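Local coordinates for protein alpha-toxin (Clostridium novyi, PDB 2VK9) that belongs to the large clostridial toxins, its catalytic fragment being built on a GT-A-type glycosyltransferase fold, at residues G280-L285 and A387-N392; A96-S101 and L360-I365; N118-F123 and F287-N292; S373-A378 and Y513-H518. All blocks are in the same frame, centred on the assembly; numbering follows the deposited sequence.

Contact 1: residues G280-L285 and A387-N392; sequences GVYCDL and AFIISN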
loop_
_atom_site.group_PDB
_atom_site.type_symbol
_atom_site.label_atom_id
_atom_site.label_comp_id
_atom_site.label_asym_id
_atom_site.label_seq_id
_atom_site.Cartn_x
_atom_site.Cartn_y
_atom_site.Cartn_z
ATOM N N GLY A 280 -12.071 7.258 -7.907
ATOM C CA GLY A 280 -12.883 7.355 -6.707
ATOM C C GLY A 280 -12.099 6.999 -5.456
ATOM O O GLY A 280 -10.913 7.315 -5.335
ATOM N N VAL A 281 -12.779 6.336 -4.526
ATOM C CA VAL A 281 -12.198 5.955 -3.257
ATOM C C VAL A 281 -11.913 4.472 -3.273
ATOM O O VAL A 281 -12.744 3.682 -3.724
ATOM C CB VAL A 281 -13.181 6.227 -2.107
ATOM C CG1 VAL A 281 -12.536 5.942 -0.767
ATOM C CG2 VAL A 281 -13.688 7.654 -2.168
ATOM N N TYR A 282 -10.733 4.093 -2.799
ATOM C CA TYR A 282 -10.464 2.701 -2.465
ATOM C C TYR A 282 -10.353 2.589 -0.965
ATOM O O TYR A 282 -9.693 3.399 -0.332
ATOM C CB TYR A 282 -9.172 2.172 -3.086
ATOM C CG TYR A 282 -8.754 0.894 -2.410
ATOM C CD1 TYR A 282 -9.364 -0.320 -2.733
ATOM C CD2 TYR A 282 -7.797 0.904 -1.388
ATOM C CE1 TYR A 282 -9.010 -1.499 -2.087
ATOM C CE2 TYR A 282 -7.440 -0.275 -0.721
ATOM C CZ TYR A 282 -8.050 -1.472 -1.078
ATOM O OH TYR A 282 -7.709 -2.633 -0.424
ATOM N N CYS A 283 -10.973 1.568 -0.396
ATOM C CA CYS A 283 -10.887 1.355 1.032
ATOM C C CYS A 283 -10.592 -0.087 1.408
ATOM O O CYS A 283 -11.027 -1.026 0.752
ATOM C CB CYS A 283 -12.159 1.828 1.724
ATOM S SG CYS A 283 -12.008 1.864 3.515
ATOM N N ASP A 284 -9.832 -0.233 2.484
ATOM C CA ASP A 284 -9.546 -1.513 3.085
ATOM C C ASP A 284 -10.758 -1.935 3.908
ATOM O O ASP A 284 -11.357 -1.105 4.606
ATOM C CB ASP A 284 -8.351 -1.341 4.004
ATOM C CG ASP A 284 -7.523 -2.593 4.132
ATOM O OD1 ASP A 284 -7.893 -3.469 4.966
ATOM O OD2 ASP A 284 -6.488 -2.679 3.409
ATOM N N LEU A 285 -11.124 -3.215 3.830
ATOM C CA LEU A 285 -12.258 -3.747 4.603
ATOM C C LEU A 285 -12.098 -3.715 6.146
ATOM O O LEU A 285 -13.043 -4.014 6.883
ATOM C CB LEU A 285 -12.628 -5.145 4.113
ATOM C CG LEU A 285 -13.544 -5.165 2.891
ATOM C CD1 LEU A 285 -13.409 -6.460 2.101
ATOM C CD2 LEU A 285 -14.986 -4.928 3.311
ATOM N N ALA A 387 -4.156 1.922 2.624
ATOM C CA ALA A 387 -5.434 1.345 3.032
ATOM C C ALA A 387 -6.639 2.187 2.626
ATOM O O ALA A 387 -7.762 1.687 2.582
ATOM C CB ALA A 387 -5.440 1.116 4.517
ATOM N N PHE A 388 -6.400 3.467 2.352
ATOM C CA PHE A 388 -7.445 4.403 1.940
ATOM C C PHE A 388 -6.844 5.380 0.937
ATOM O O PHE A 388 -5.948 6.159 1.282
ATOM C CB PHE A 388 -7.983 5.146 3.160
ATOM C CG PHE A 388 -9.235 5.938 2.905
ATOM C CD1 PHE A 388 -10.486 5.341 3.000
ATOM C CD2 PHE A 388 -9.170 7.288 2.625
ATOM C CE1 PHE A 388 -11.653 6.075 2.791
ATOM C CE2 PHE A 388 -10.333 8.023 2.413
ATOM C CZ PHE A 388 -11.567 7.414 2.497
ATOM N N ILE A 389 -7.324 5.312 -0.304
ATOM C CA ILE A 389 -6.789 6.094 -1.409
ATOM C C ILE A 389 -7.922 6.777 -2.150
ATOM O O ILE A 389 -8.913 6.137 -2.507
ATOM C CB ILE A 389 -6.071 5.197 -2.431
ATOM C CG1 ILE A 389 -5.098 4.229 -1.750
ATOM C CG2 ILE A 389 -5.360 6.032 -3.488
ATOM C CD1 ILE A 389 -4.638 3.103 -2.679
ATOM N N ILE A 390 -7.783 8.075 -2.394
ATOM C CA ILE A 390 -8.758 8.784 -3.208
ATOM C C ILE A 390 -8.050 9.373 -4.405
ATOM O O ILE A 390 -7.072 10.094 -4.244
ATOM C CB ILE A 390 -9.447 9.916 -2.439
ATOM C CG1 ILE A 390 -10.167 9.373 -1.204
ATOM C CG2 ILE A 390 -10.433 10.638 -3.350
ATOM C CD1 ILE A 390 -10.528 10.438 -0.204
ATOM N N SER A 391 -8.536 9.061 -5.600
ATOM C CA SER A 391 -7.965 9.589 -6.831
ATOM C C SER A 391 -8.937 9.429 -7.973
ATOM O O SER A 391 -9.598 8.405 -8.061
ATOM C CB SER A 391 -6.695 8.822 -7.184
ATOM O OG SER A 391 -6.265 9.112 -8.511
ATOM N N ASN A 392 -9.015 10.432 -8.847
ATOM C CA ASN A 392 -9.632 10.262 -10.169
ATOM C C ASN A 392 -8.664 9.564 -11.119
ATOM O O ASN A 392 -7.459 9.592 -10.878
ATOM C CB ASN A 392 -10.121 11.598 -10.718
ATOM C CG ASN A 392 -11.398 12.043 -10.051
ATOM O OD1 ASN A 392 -12.244 11.211 -9.735
ATOM N ND2 ASN A 392 -11.544 13.335 -9.809
#

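Contact 2: residues A96-S101 and L360-I365; sequences ASKNLS and LGDIKI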
loop_
_atom_site.group_PDB
_atom_site.type_symbol
_atom_site.label_atom_id
_atom_site.label_comp_id
_atom_site.label_asym_id
_atom_site.label_seq_id
_atom_site.Cartn_x
_atom_site.Cartn_y
_atom_site.Cartn_z
ATOM N N ALA A 96 -13.934 13.859 -6.530
ATOM C CA ALA A 96 -13.608 12.484 -6.872
ATOM C C ALA A 96 -14.845 11.767 -7.356
ATOM O O ALA A 96 -15.939 12.014 -6.854
ATOM C CB ALA A 96 -13.053 11.784 -5.678
ATOM N N SER A 97 -14.677 10.887 -8.337
ATOM C CA SER A 97 -15.778 10.047 -8.811
ATOM C C SER A 97 -16.438 9.345 -7.631
ATOM O O SER A 97 -15.765 8.981 -6.667
ATOM C CB SER A 97 -15.287 9.002 -9.814
ATOM O OG SER A 97 -14.688 9.612 -10.941
ATOM N N LYS A 98 -17.752 9.158 -7.703
ATOM C CA LYS A 98 -18.474 8.508 -6.618
ATOM C C LYS A 98 -18.497 6.996 -6.775
ATOM O O LYS A 98 -19.537 6.360 -6.945
ATOM C CB LYS A 98 -19.846 9.128 -6.427
ATOM C CG LYS A 98 -19.691 10.490 -5.793
ATOM C CD LYS A 98 -20.972 11.098 -5.393
ATOM C CE LYS A 98 -20.712 12.450 -4.804
ATOM N NZ LYS A 98 -21.937 12.924 -4.097
ATOM N N ASN A 99 -17.289 6.451 -6.727
ATOM C CA ASN A 99 -17.054 5.039 -6.685
ATOM C C ASN A 99 -16.359 4.728 -5.391
ATOM O O ASN A 99 -15.416 5.414 -5.015
ATOM C CB ASN A 99 -16.168 4.641 -7.848
ATOM C CG ASN A 99 -16.840 4.859 -9.173
ATOM O OD1 ASN A 99 -18.021 4.536 -9.346
ATOM N ND2 ASN A 99 -16.099 5.410 -10.126
ATOM N N LEU A 100 -16.841 3.706 -4.696
ATOM C CA LEU A 100 -16.152 3.205 -3.523
ATOM C C LEU A 100 -15.821 1.751 -3.773
ATOM O O LEU A 100 -16.709 0.955 -4.058
ATOM C CB LEU A 100 -17.034 3.365 -2.288
ATOM C CG LEU A 100 -16.570 2.784 -0.951
ATOM C CD1 LEU A 100 -15.268 3.413 -0.510
ATOM C CD2 LEU A 100 -17.642 2.994 0.095
ATOM N N SER A 101 -14.546 1.399 -3.690
ATOM C CA SER A 101 -14.143 0.046 -4.042
ATOM C C SER A 101 -13.464 -0.667 -2.905
ATOM O O SER A 101 -12.689 -0.069 -2.170
ATOM C CB SER A 101 -13.226 0.058 -5.253
ATOM O OG SER A 101 -13.912 0.541 -6.396
ATOM N N LEU A 360 -19.209 10.027 3.241
ATOM C CA LEU A 360 -18.064 10.480 2.443
ATOM C C LEU A 360 -18.327 11.828 1.780
ATOM O O LEU A 360 -17.441 12.681 1.731
ATOM C CB LEU A 360 -17.680 9.446 1.386
ATOM C CG LEU A 360 -16.880 8.234 1.835
ATOM C CD1 LEU A 360 -16.875 7.180 0.746
ATOM C CD2 LEU A 360 -15.480 8.652 2.183
ATOM N N GLY A 361 -19.548 11.999 1.279
ATOM C CA GLY A 361 -19.953 13.201 0.565
ATOM C C GLY A 361 -19.167 13.457 -0.705
ATOM O O GLY A 361 -18.674 12.526 -1.354
ATOM N N ASP A 362 -19.061 14.736 -1.054
ATOM C CA ASP A 362 -18.283 15.186 -2.201
ATOM C C ASP A 362 -16.893 15.479 -1.708
ATOM O O ASP A 362 -16.726 16.289 -0.794
ATOM C CB ASP A 362 -18.884 16.467 -2.777
ATOM C CG ASP A 362 -20.375 16.344 -3.046
ATOM O OD1 ASP A 362 -20.799 15.269 -3.536
ATOM O OD2 ASP A 362 -21.124 17.318 -2.764
ATOM N N ILE A 363 -15.899 14.823 -2.294
ATOM C CA ILE A 363 -14.509 15.023 -1.886
ATOM C C ILE A 363 -13.767 15.872 -2.917
ATOM O O ILE A 363 -13.486 15.397 -4.015
ATOM C CB ILE A 363 -13.781 13.667 -1.704
ATOM C CG1 ILE A 363 -14.554 12.772 -0.722
ATOM C CG2 ILE A 363 -12.328 13.884 -1.267
ATOM C CD1 ILE A 363 -14.212 11.291 -0.813
ATOM N N LYS A 364 -13.451 17.120 -2.566
ATOM C CA LYS A 364 -12.640 17.975 -3.451
ATOM C C LYS A 364 -11.244 17.379 -3.661
ATOM O O LYS A 364 -10.567 17.025 -2.706
ATOM C CB LYS A 364 -12.492 19.408 -2.916
ATOM C CG LYS A 364 -13.713 20.058 -2.309
ATOM C CD LYS A 364 -14.711 20.530 -3.334
ATOM C CE LYS A 364 -15.881 21.247 -2.627
ATOM N NZ LYS A 364 -17.170 21.216 -3.413
ATOM N N ILE A 365 -10.809 17.269 -4.902
ATOM C CA ILE A 365 -9.498 16.701 -5.166
ATOM C C ILE A 365 -8.862 17.304 -6.411
ATOM O O ILE A 365 -9.505 17.422 -7.457
ATOM C CB ILE A 365 -9.526 15.154 -5.250
ATOM C CG1 ILE A 365 -8.110 14.608 -5.409
ATOM C CG2 ILE A 365 -10.389 14.687 -6.395
ATOM C CD1 ILE A 365 -7.946 13.164 -4.989
HETATM O O HOH W 1 -16.360 12.890 -4.157
#

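Contact 3: residues N118-F123 and F287-N292; sequences NMWKMF and FLPGVN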
loop_
_atom_site.group_PDB
_atom_site.type_symbol
_atom_site.label_atom_id
_atom_site.label_comp_id
_atom_site.label_asym_id
_atom_site.label_seq_id
_atom_site.Cartn_x
_atom_site.Cartn_y
_atom_site.Cartn_z
ATOM N N ASN A 118 -21.277 -3.536 4.877
ATOM C CA ASN A 118 -22.637 -3.071 5.043
ATOM C C ASN A 118 -22.685 -1.680 5.674
ATOM O O ASN A 118 -23.582 -0.889 5.395
ATOM C CB ASN A 118 -23.408 -4.058 5.907
ATOM C CG ASN A 118 -24.874 -3.717 5.999
ATOM O OD1 ASN A 118 -25.571 -3.688 4.989
ATOM N ND2 ASN A 118 -25.350 -3.442 7.209
ATOM N N MET A 119 -21.712 -1.404 6.533
ATOM C CA MET A 119 -21.638 -0.147 7.241
ATOM C C MET A 119 -21.362 0.972 6.231
ATOM O O MET A 119 -22.031 2.003 6.226
ATOM C CB MET A 119 -20.544 -0.247 8.297
ATOM C CG MET A 119 -20.355 0.976 9.163
ATOM S SD MET A 119 -21.539 1.104 10.503
ATOM C CE MET A 119 -21.634 -0.611 10.997
ATOM N N TRP A 120 -20.386 0.734 5.361
ATOM C CA TRP A 120 -20.109 1.607 4.234
ATOM C C TRP A 120 -21.329 1.803 3.339
ATOM O O TRP A 120 -21.625 2.928 2.932
ATOM C CB TRP A 120 -18.946 1.047 3.427
ATOM C CG TRP A 120 -17.639 1.319 4.065
ATOM C CD1 TRP A 120 -16.848 0.427 4.719
ATOM C CD2 TRP A 120 -16.969 2.580 4.135
ATOM N NE1 TRP A 120 -15.719 1.052 5.185
ATOM C CE2 TRP A 120 -15.766 2.374 4.832
ATOM C CE3 TRP A 120 -17.265 3.862 3.670
ATOM C CZ2 TRP A 120 -14.859 3.401 5.077
ATOM C CZ3 TRP A 120 -16.364 4.880 3.915
ATOM C CH2 TRP A 120 -15.177 4.645 4.615
ATOM N N LYS A 121 -22.032 0.706 3.054
ATOM C CA LYS A 121 -23.244 0.728 2.251
ATOM C C LYS A 121 -24.350 1.571 2.870
ATOM O O LYS A 121 -25.063 2.290 2.160
ATOM C CB LYS A 121 -23.752 -0.686 2.027
ATOM C CG LYS A 121 -23.203 -1.354 0.785
ATOM C CD LYS A 121 -23.811 -2.735 0.609
ATOM C CE LYS A 121 -23.428 -3.305 -0.725
ATOM N NZ LYS A 121 -23.819 -4.735 -0.838
ATOM N N MET A 122 -24.490 1.483 4.188
ATOM C CA MET A 122 -25.541 2.201 4.899
ATOM C C MET A 122 -25.386 3.718 4.856
ATOM O O MET A 122 -26.383 4.436 4.827
ATOM C CB MET A 122 -25.604 1.747 6.347
ATOM C CG MET A 122 -26.425 0.488 6.589
ATOM S SD MET A 122 -26.164 -0.102 8.289
ATOM C CE MET A 122 -26.933 1.226 9.225
ATOM N N PHE A 123 -24.145 4.199 4.829
ATOM C CA PHE A 123 -23.879 5.625 4.992
ATOM C C PHE A 123 -23.466 6.371 3.725
ATOM O O PHE A 123 -23.211 7.585 3.769
ATOM C CB PHE A 123 -22.841 5.851 6.098
ATOM C CG PHE A 123 -23.363 5.576 7.467
ATOM C CD1 PHE A 123 -23.175 4.336 8.058
ATOM C CD2 PHE A 123 -24.058 6.550 8.165
ATOM C CE1 PHE A 123 -23.675 4.070 9.322
ATOM C CE2 PHE A 123 -24.556 6.300 9.426
ATOM C CZ PHE A 123 -24.368 5.058 10.007
ATOM N N PHE A 287 -11.322 -0.835 7.635
ATOM C CA PHE A 287 -11.721 0.506 8.012
ATOM C C PHE A 287 -13.226 0.622 7.940
ATOM O O PHE A 287 -13.894 -0.217 7.339
ATOM C CB PHE A 287 -11.070 1.538 7.100
ATOM C CG PHE A 287 -9.587 1.706 7.321
ATOM C CD1 PHE A 287 -8.866 0.816 8.118
ATOM C CD2 PHE A 287 -8.904 2.746 6.703
ATOM C CE1 PHE A 287 -7.490 0.975 8.309
ATOM C CE2 PHE A 287 -7.528 2.908 6.887
ATOM C CZ PHE A 287 -6.821 2.021 7.689
ATOM N N LEU A 288 -13.755 1.658 8.574
ATOM C CA LEU A 288 -15.179 1.890 8.614
ATOM C C LEU A 288 -15.382 3.345 8.307
ATOM O O LEU A 288 -14.420 4.107 8.337
ATOM C CB LEU A 288 -15.721 1.557 9.999
ATOM C CG LEU A 288 -15.908 0.066 10.290
ATOM C CD1 LEU A 288 -16.125 -0.177 11.764
ATOM C CD2 LEU A 288 -17.071 -0.493 9.503
ATOM N N PRO A 289 -16.618 3.742 7.962
ATOM C CA PRO A 289 -16.901 5.161 7.779
ATOM C C PRO A 289 -16.446 6.010 8.959
ATOM O O PRO A 289 -16.411 5.524 10.087
ATOM C CB PRO A 289 -18.424 5.216 7.631
ATOM C CG PRO A 289 -18.919 3.844 7.866
ATOM C CD PRO A 289 -17.790 2.908 7.664
ATOM N N GLY A 290 -16.091 7.261 8.681
ATOM C CA GLY A 290 -15.567 8.171 9.695
ATOM C C GLY A 290 -16.532 8.468 10.823
ATOM O O GLY A 290 -17.711 8.732 10.587
ATOM N N VAL A 291 -16.030 8.408 12.054
ATOM C CA VAL A 291 -16.832 8.729 13.237
ATOM C C VAL A 291 -16.520 10.133 13.740
ATOM O O VAL A 291 -15.367 10.578 13.724
ATOM C CB VAL A 291 -16.661 7.701 14.394
ATOM C CG1 VAL A 291 -16.920 6.273 13.915
ATOM C CG2 VAL A 291 -15.288 7.795 14.997
ATOM N N ASN A 292 -17.563 10.818 14.189
ATOM C CA ASN A 292 -17.448 12.162 14.724
ATOM C C ASN A 292 -16.892 12.176 16.159
ATOM O O ASN A 292 -17.629 12.435 17.112
ATOM C CB ASN A 292 -18.826 12.812 14.691
ATOM C CG ASN A 292 -18.761 14.306 14.604
ATOM O OD1 ASN A 292 -17.901 14.945 15.216
ATOM N ND2 ASN A 292 -19.680 14.886 13.842
#

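Contact 4: residues S373-A378 and Y513-H518; sequences SRLKAA and YFSKTH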
loop_
_atom_site.group_PDB
_atom_site.type_symbol
_atom_site.label_atom_id
_atom_site.label_comp_id
_atom_site.label_asym_id
_atom_site.label_seq_id
_atom_site.Cartn_x
_atom_site.Cartn_y
_atom_site.Cartn_z
ATOM N N SER A 373 -4.440 7.808 3.320
ATOM C CA SER A 373 -4.509 7.669 4.762
ATOM C C SER A 373 -3.107 7.859 5.309
ATOM O O SER A 373 -2.122 7.464 4.675
ATOM C CB SER A 373 -5.051 6.300 5.152
ATOM O OG SER A 373 -4.584 5.306 4.255
ATOM N N ARG A 374 -3.020 8.501 6.467
ATOM C CA ARG A 374 -1.744 8.690 7.129
ATOM C C ARG A 374 -1.880 8.324 8.585
ATOM O O ARG A 374 -2.409 9.094 9.388
ATOM C CB ARG A 374 -1.232 10.116 6.950
ATOM C CG ARG A 374 -0.082 10.212 5.977
ATOM C CD ARG A 374 0.295 11.636 5.636
ATOM N NE ARG A 374 0.338 12.523 6.801
ATOM C CZ ARG A 374 1.424 12.792 7.519
ATOM N NH1 ARG A 374 2.597 12.242 7.218
ATOM N NH2 ARG A 374 1.325 13.618 8.548
ATOM N N LEU A 375 -1.409 7.128 8.913
ATOM C CA LEU A 375 -1.574 6.575 10.247
ATOM C C LEU A 375 -0.300 6.682 11.069
ATOM O O LEU A 375 0.811 6.640 10.529
ATOM C CB LEU A 375 -1.987 5.106 10.153
ATOM C CG LEU A 375 -3.319 4.757 9.484
ATOM C CD1 LEU A 375 -3.409 3.257 9.279
ATOM C CD2 LEU A 375 -4.487 5.285 10.306
ATOM N N LYS A 376 -0.469 6.795 12.384
ATOM C CA LYS A 376 0.666 6.825 13.307
ATOM C C LYS A 376 1.414 5.488 13.308
ATOM O O LYS A 376 0.807 4.413 13.136
ATOM C CB LYS A 376 0.225 7.237 14.722
ATOM C CG LYS A 376 -0.305 8.694 14.791
ATOM C CD LYS A 376 -0.535 9.190 16.220
ATOM C CE LYS A 376 -1.831 8.640 16.820
ATOM N NZ LYS A 376 -1.782 8.661 18.315
ATOM N N ALA A 377 2.739 5.574 13.463
ATOM C CA ALA A 377 3.595 4.389 13.478
ATOM C C ALA A 377 4.199 4.208 14.875
ATOM O O ALA A 377 3.799 4.916 15.825
ATOM C CB ALA A 377 4.693 4.506 12.400
ATOM N N ALA A 378 5.145 3.260 14.986
ATOM C CA ALA A 378 5.853 2.944 16.246
ATOM C C ALA A 378 6.239 4.176 17.093
ATOM O O ALA A 378 5.929 4.238 18.290
ATOM C CB ALA A 378 7.090 2.067 15.963
ATOM N N TYR A 513 -12.524 8.368 7.116
ATOM C CA TYR A 513 -12.426 6.961 7.482
ATOM C C TYR A 513 -12.139 6.810 8.969
ATOM O O TYR A 513 -11.543 7.693 9.593
ATOM C CB TYR A 513 -11.328 6.257 6.673
ATOM C CG TYR A 513 -9.949 6.738 7.049
ATOM C CD1 TYR A 513 -9.427 7.901 6.487
ATOM C CD2 TYR A 513 -9.176 6.049 7.989
ATOM C CE1 TYR A 513 -8.179 8.363 6.837
ATOM C CE2 TYR A 513 -7.917 6.509 8.347
ATOM C CZ TYR A 513 -7.428 7.668 7.762
ATOM O OH TYR A 513 -6.186 8.152 8.094
ATOM N N PHE A 514 -12.562 5.675 9.515
ATOM C CA PHE A 514 -12.261 5.290 10.883
ATOM C C PHE A 514 -11.395 4.037 10.843
ATOM O O PHE A 514 -11.757 3.056 10.198
ATOM C CB PHE A 514 -13.565 5.041 11.639
ATOM C CG PHE A 514 -13.386 4.730 13.097
ATOM C CD1 PHE A 514 -12.740 5.623 13.946
ATOM C CD2 PHE A 514 -13.897 3.553 13.627
ATOM C CE1 PHE A 514 -12.587 5.340 15.296
ATOM C CE2 PHE A 514 -13.750 3.260 14.968
ATOM C CZ PHE A 514 -13.096 4.158 15.810
ATOM N N SER A 515 -10.251 4.074 11.524
ATOM C CA SER A 515 -9.278 2.974 11.487
ATOM C C SER A 515 -9.103 2.234 12.827
ATOM O O SER A 515 -8.323 1.284 12.922
ATOM C CB SER A 515 -7.924 3.483 10.971
ATOM O OG SER A 515 -7.386 4.468 11.834
ATOM N N LYS A 516 -9.823 2.660 13.858
ATOM C CA LYS A 516 -9.675 2.040 15.170
ATOM C C LYS A 516 -10.723 0.945 15.355
ATOM O O LYS A 516 -11.625 1.042 16.195
ATOM C CB LYS A 516 -9.740 3.087 16.289
ATOM C CG LYS A 516 -8.909 4.357 16.068
ATOM C CD LYS A 516 -7.456 4.061 15.683
ATOM C CE LYS A 516 -6.552 5.287 15.814
ATOM N NZ LYS A 516 -7.235 6.578 15.516
ATOM N N THR A 517 -10.602 -0.098 14.546
ATOM C CA THR A 517 -11.606 -1.146 14.503
ATOM C C THR A 517 -10.982 -2.454 14.941
ATOM O O THR A 517 -9.765 -2.623 14.863
ATOM C CB THR A 517 -12.156 -1.319 13.087
ATOM O OG1 THR A 517 -11.105 -1.768 12.231
ATOM C CG2 THR A 517 -12.688 -0.009 12.560
ATOM N N HIS A 518 -11.818 -3.381 15.387
ATOM C CA HIS A 518 -11.341 -4.680 15.849
ATOM C C HIS A 518 -10.475 -5.390 14.819
ATOM O O HIS A 518 -9.380 -5.842 15.141
ATOM C CB HIS A 518 -12.511 -5.571 16.263
ATOM C CG HIS A 518 -13.323 -5.006 17.379
ATOM N ND1 HIS A 518 -14.554 -5.510 17.730
ATOM C CD2 HIS A 518 -13.087 -3.967 18.214
ATOM C CE1 HIS A 518 -15.037 -4.814 18.743
ATOM N NE2 HIS A 518 -14.169 -3.867 19.051
#

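Contact 1: residues G280-L285 and A387-N392
The Phe-388 ring takes Cys-283 SG at its edge, in plane, with SG 3.8 Å from Phe-388 CD1: a Cys sulfur-aromatic contact. Val-281 CG1 approaches the same ring obliquely and sits 3.7 Å from Phe-388 CE1. Elsewhere the ring meets that of Tyr-513, their planes about 30° apart. Tyr-282, on the other face of the β-sheet, has no flat partner across the pair; Ala-387 O and Ile-389 CD1 come at its ring obliquely, and helix 263-278 packs there through Arg-271 and Leu-275.

Between these two faces the strands run antiparallel. Gly-280/Ser-391 and Tyr-282/Ile-389 are hydrogen-bonded pairs, the latter with Tyr-282 N 2.8 Å from Ile-389 O; Val-281/Ile-390 and Cys-283/Phe-388 are non-hydrogen-bonded. Past the strand end, Asp-284 N donates to Ala-387 O at 2.8 Å, and Asp-284 CB rests 3.8 Å from Ala-387 CB. Asp-284 opens the Asp-x-Asp sequence typical of GT-A enzymes and completed by Asp-286. This implies that the backbone N of its first residue is held by Ala-387, while its carboxylate makes no hydrogen bond across the pair; OD1 takes a weak one from Asp-286 N.

Contact 2: residues A96-S101 and L360-I365
Ala-96 and Ile-363 face each other through one direct backbone hydrogen bond and one made by way of a water. Ala-96 N donates to Ile-363 O at 3.0 Å, while the water gives a hydrogen to Ala-96 O at 2.9 Å and accepts one from Ile-363 N at 2.7 Å. The pair therefore resembles a β-bridge in which the second bond is replaced by a water bridging the wider side.

Next to it, the methyl of Ala-96 packs on Ile-365, CB to CG2 4.0 Å. Ile-365 CG2 lies between its own backbone N and carbonyl carbon because CG1 is anti to N (chi1 -175°). On the outer side Lys-98, the centre of an inverse gamma turn, stretches an extended chain to Asp-362; NZ meets OD1 at 2.7 Å, nearly along the C-O axis, in a salt bridge. Asp-126 is a second acidic partner of the ammonium, probably reinforcing its position. Deeper in, Leu-100 CD1 touches Leu-360 CD1 at 4.3 Å, and the latter leucine also reaches Phe-388. The loop 360-365 thus packs beside the residues leading into strand 99-103 and the first of the strand itself, an inner parallel strand of the Rossmann-like β-sheet of the GT-A fold.

Contact 3: residues N118-F123 and F287-N292
Pro-289 lays its ring against the Trp-120 indole, with CD over one face in a CH-pi contact, 3.6 Å from the centroid of the five-membered ring and 12° off its normal. At the indole edge, Trp-120 NE1 donates to Phe-287 O at 3.1 Å in a fairly straight bond (160°); the oxygen is near the ring plane, whereas the donor stands well above the carbonyl plane. Face and edge of one indole are thereby held by a single short run of chain, through a proline ring and a carbonyl oxygen.

Met-119 adds the apolar side. Its CG is anti to the backbone N (chi1 -178°) and lies 3.5 Å from Pro-289 CG and 3.6 Å from Leu-288 CD2; the methionine and proline side chains cross at about a right angle. Phe-123 CD1 touches Pro-289 CG more distantly, at 4.3 Å.

In the next shell the Phe-102 ring meets the indole at an inclination and Asn-124 ND2 hydrogen-bonds Trp-120 O. Backbone hydrogen bonds to Phe-514 and Leu-358 position Leu-288 and Gly-290, respectively. Helix 111-123 connects the adjacent parallel strands 99-103 and 128-133, so this loop, just downstream of the Asp-x-Asp sequence, packs on the helix of a β-α-β crossover, the building unit of the Rossmann-like GT-A fold.

Contact 4: residues S373-A378 and Y513-H518
Leu-375 CD2, set against Ser-515 and the Tyr-513 ring, is one centre of the close part of this contact; the other is the hydroxyl end of Tyr-513 at Ser-373. Leu-375 CD2 comes to the edge of the tyrosine ring, near its plane, 4.1 Å from Tyr-513 CE2, and the same methyl lies 3.4 Å from Ser-515 OG. Tyr-513 OH lies 3.7 Å from Ser-373 CB and 3.6 Å from Arg-374 N. No hydrogen bond joins the two segments: Ser-373 OG turns instead to Ser-385 O, while Arg-374 CB points away from the loop and its NH1 hydrogen-bonds Gln-503 OE1.

Strand 371-376 is an outermost strand of the mixed β-sheet in the GT-A fold, antiparallel to strand 382-391. Tyr-513 lies over the face of the sheet that carries Phe-388, its ring also meeting that of Phe-287.

Toward solvent the segments part. Lys-376 is exposed and Lys-516 partly so, with Lys-376 NZ 6.5 Å from Lys-516 NZ; the like charges would be expected to repel mildly, and Lys-516 has its counter-charge in Glu-311. Beyond Lys-516, the centre of an inverse gamma turn, the loop leaves the strand altogether, and Thr-517 serves as N-cap of helix 518-523.

How the contacts relate
Contact 1 lies in the middle of the group. Its centre is about 9 Å from that of contact 2, which it joins through the neighbouring strands 280-283 and 99-103 and through Asn-392 OD1, 2.8 Å from Ser-97 N. Contact 3 reaches it where Cys-283 SG packs on Trp-120 CZ2, and Leu-100 and Leu-360 of contact 2 touch the same indole. Contact 4 meets contact 1 along strands 371-376 and 382-391, and contact 3 where Leu-288 O lies 2.7 Å from Phe-514 N. Contacts 2 and 4 do not touch; their centres are about 20 Å apart. The Asp-x-Asp sequence begins in segment 280-285 of contact 1, just after strand 280-283, and runs directly into segment 287-292 of contact 3.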